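Local coordinates for 199aa long hypothetical Trp repressor binding protein (Sulfolobus tokodaii, PDB 2ZKI) that probably binds FMN and acts as a flavodoxin-like NAD(P)H-dependent oxidoreductase of the WrbA type, although it is named a Trp repressor binding protein, at the interface of chains A and B. Numbering follows the deposited sequence. Chains: chain A/B, 199aa long hypothetical Trp repressor binding protein.

The interface of chains A and B. Residues chain A 84-88, 90-91, 94; chain B 84-88, 90-91, 94.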
loop_
_atom_site.group_PDB
_atom_site.type_symbol
_atom_site.label_atom_id
_atom_site.label_comp_id
_atom_site.label_asym_id
_atom_site.label_seq_id
_atom_site.Cartn_x
_atom_site.Cartn_y
_atom_site.Cartn_z
ATOM N N ASN A 84 5.662 1.475 8.589
ATOM C CA ASN A 84 6.760 0.789 7.922
ATOM C C ASN A 84 7.572 -0.017 8.923
ATOM O O ASN A 84 7.339 0.072 10.132
ATOM C CB ASN A 84 7.663 1.800 7.207
ATOM C CG ASN A 84 7.185 2.134 5.804
ATOM O OD1 ASN A 84 7.979 2.167 4.867
ATOM N ND2 ASN A 84 5.890 2.389 5.651
ATOM N N MET A 85 8.520 -0.801 8.414
ATOM C CA MET A 85 9.466 -1.538 9.252
ATOM C C MET A 85 10.470 -0.576 9.892
ATOM O O MET A 85 10.577 0.585 9.485
ATOM C CB MET A 85 10.197 -2.608 8.428
ATOM C CG MET A 85 11.202 -2.055 7.418
ATOM S SD MET A 85 11.993 -3.330 6.415
ATOM C CE MET A 85 10.797 -3.548 5.103
ATOM N N ALA A 86 11.199 -1.064 10.892
ATOM C CA ALA A 86 12.231 -0.274 11.561
ATOM C C ALA A 86 13.442 -0.035 10.662
ATOM O O ALA A 86 13.688 -0.789 9.719
ATOM C CB ALA A 86 12.651 -0.943 12.847
ATOM N N GLY A 87 14.189 1.024 10.966
ATOM C CA GLY A 87 15.378 1.399 10.202
ATOM C C GLY A 87 16.464 0.339 10.190
ATOM O O GLY A 87 17.192 0.204 9.205
ATOM N N GLY A 88 16.564 -0.413 11.286
ATOM C CA GLY A 88 17.527 -1.507 11.412
ATOM C C GLY A 88 17.300 -2.648 10.434
ATOM O O GLY A 88 18.252 -3.158 9.838
ATOM N N LYS A 90 15.366 -2.358 7.678
ATOM C CA LYS A 90 15.415 -1.748 6.353
ATOM C C LYS A 90 16.850 -1.626 5.837
ATOM O O LYS A 90 17.105 -1.838 4.653
ATOM C CB LYS A 90 14.716 -0.382 6.355
ATOM C CG LYS A 90 14.448 0.223 4.970
ATOM C CD LYS A 90 13.280 -0.451 4.251
ATOM C CE LYS A 90 13.739 -1.520 3.260
ATOM N NZ LYS A 90 14.188 -0.941 1.965
ATOM N N THR A 91 17.782 -1.301 6.729
ATOM C CA THR A 91 19.192 -1.197 6.356
ATOM C C THR A 91 19.787 -2.559 5.980
ATOM O O THR A 91 20.492 -2.670 4.973
ATOM C CB THR A 91 20.036 -0.523 7.458
ATOM O OG1 THR A 91 19.449 0.734 7.814
ATOM C CG2 THR A 91 21.451 -0.279 6.972
ATOM N N ASP A 94 18.637 -3.624 2.658
ATOM C CA ASP A 94 19.330 -2.859 1.627
ATOM C C ASP A 94 20.681 -3.487 1.280
ATOM O O ASP A 94 21.151 -3.364 0.147
ATOM C CB ASP A 94 19.502 -1.394 2.053
ATOM C CG ASP A 94 18.211 -0.584 1.931
ATOM O OD1 ASP A 94 18.246 0.639 2.184
ATOM O OD2 ASP A 94 17.160 -1.161 1.581
ATOM N N ASN B 84 10.383 0.271 -0.827
ATOM C CA ASN B 84 10.426 1.099 0.375
ATOM C C ASN B 84 11.527 2.150 0.283
ATOM O O ASN B 84 12.314 2.152 -0.666
ATOM C CB ASN B 84 10.626 0.232 1.624
ATOM C CG ASN B 84 9.320 -0.329 2.177
ATOM O OD1 ASN B 84 9.188 -0.527 3.385
ATOM N ND2 ASN B 84 8.354 -0.590 1.301
ATOM N N MET B 85 11.568 3.046 1.266
ATOM C CA MET B 85 12.651 4.021 1.375
ATOM C C MET B 85 13.945 3.321 1.789
ATOM O O MET B 85 13.920 2.166 2.221
ATOM C CB MET B 85 12.291 5.130 2.374
ATOM C CG MET B 85 12.198 4.682 3.832
ATOM S SD MET B 85 11.499 5.945 4.909
ATOM C CE MET B 85 9.742 5.732 4.627
ATOM N N ALA B 86 15.068 4.020 1.648
ATOM C CA ALA B 86 16.363 3.505 2.081
ATOM C C ALA B 86 16.469 3.422 3.605
ATOM O O ALA B 86 15.767 4.137 4.322
ATOM C CB ALA B 86 17.473 4.359 1.520
ATOM N N GLY B 87 17.351 2.551 4.085
ATOM C CA GLY B 87 17.569 2.351 5.517
ATOM C C GLY B 87 17.981 3.603 6.268
ATOM O O GLY B 87 17.607 3.786 7.428
ATOM N N GLY B 88 18.742 4.467 5.598
ATOM C CA GLY B 88 19.213 5.730 6.172
ATOM C C GLY B 88 18.095 6.699 6.505
ATOM O O GLY B 88 18.032 7.227 7.618
ATOM N N LYS B 90 14.889 5.874 6.726
ATOM C CA LYS B 90 13.992 5.184 7.649
ATOM C C LYS B 90 14.483 5.271 9.089
ATOM O O LYS B 90 13.678 5.449 10.006
ATOM C CB LYS B 90 13.806 3.718 7.243
ATOM C CG LYS B 90 12.739 2.956 8.030
ATOM C CD LYS B 90 11.327 3.265 7.543
ATOM C CE LYS B 90 10.625 4.295 8.419
ATOM N NZ LYS B 90 10.098 3.696 9.680
ATOM N N THR B 91 15.798 5.148 9.281
ATOM C CA THR B 91 16.389 5.249 10.614
ATOM C C THR B 91 16.251 6.663 11.171
ATOM O O THR B 91 15.977 6.839 12.357
ATOM C CB THR B 91 17.858 4.803 10.633
ATOM O OG1 THR B 91 17.973 3.516 10.017
ATOM C CG2 THR B 91 18.371 4.707 12.062
ATOM N N ASP B 94 12.821 7.215 12.440
ATOM C CA ASP B 94 12.647 6.509 13.703
ATOM C C ASP B 94 13.093 7.364 14.886
ATOM O O ASP B 94 12.574 7.212 15.996
ATOM C CB ASP B 94 13.402 5.177 13.688
ATOM C CG ASP B 94 12.755 4.139 12.778
ATOM O OD1 ASP B 94 13.241 2.987 12.765
ATOM O OD2 ASP B 94 11.765 4.464 12.082
HETATM O O HOH W 1 7.786 -1.413 5.517
HETATM O O HOH W 2 9.011 3.270 2.419
#
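The two-fold packing of chains A and B illustrates how a helix start can be capped by a partner subunit. A:Asp94 leaves its helix with CG anti to the carbonyl carbon (chi1 -76°), which turns its carboxylate toward the opening turn of the helix in chain B. There OD1 accepts the backbone N-H of B:Gly87 at 2.8 Å, in a fairly straight bond that arrives from above the carboxylate plane. The other oxygen, OD2, offers its syn lone pair to the ammonium NZ of A:Lys90 at 3.0 Å, so this salt bridge within one chain probably steadies the carboxylate that caps the other. A:Lys90 starts with CG anti to its backbone N (chi1 -168°) and then bends at each later torsion, curling its methylenes alongside B:Gly87 and obliquely across B:Asn84. CG lies 3.8 Å from CA of B:Gly87, and CD is equally near CB of B:Asn84. The curl brings NZ to the carbonyl O of B:Met85 at 3.1 Å, above the carbonyl plane, so the ammonium bridges a partner carbonyl and its own aspartate. An alanine here would remove the bridging amine and the methylenes, and would probably leave A:Asp94 less firmly oriented toward B:Gly87. On the two-fold axis A:Asn84 and B:Asn84 meet tip to tip, their amide planes 31° apart and their OD1 atoms 3.3 Å from each other. Each of these oxygens is taken up by a water: one joins B:Asn84 OD1 (2.7 Å) to the backbone N of A:Met85, and its twin serves A:Asn84 and B:Met85. The A:Thr91 hydroxyl turns back to the carbonyl O of A:Gly87, as B:Thr91 does to B:Gly87. In the fold, the patch comprises the loop after strand 73-79 and helix 87-94 of chain A, packed against the same elements of chain B, helix 87-95 there, within a deposited tetramer; WrbA-type proteins commonly form tetramers, so this contact may belong to the biological assembly.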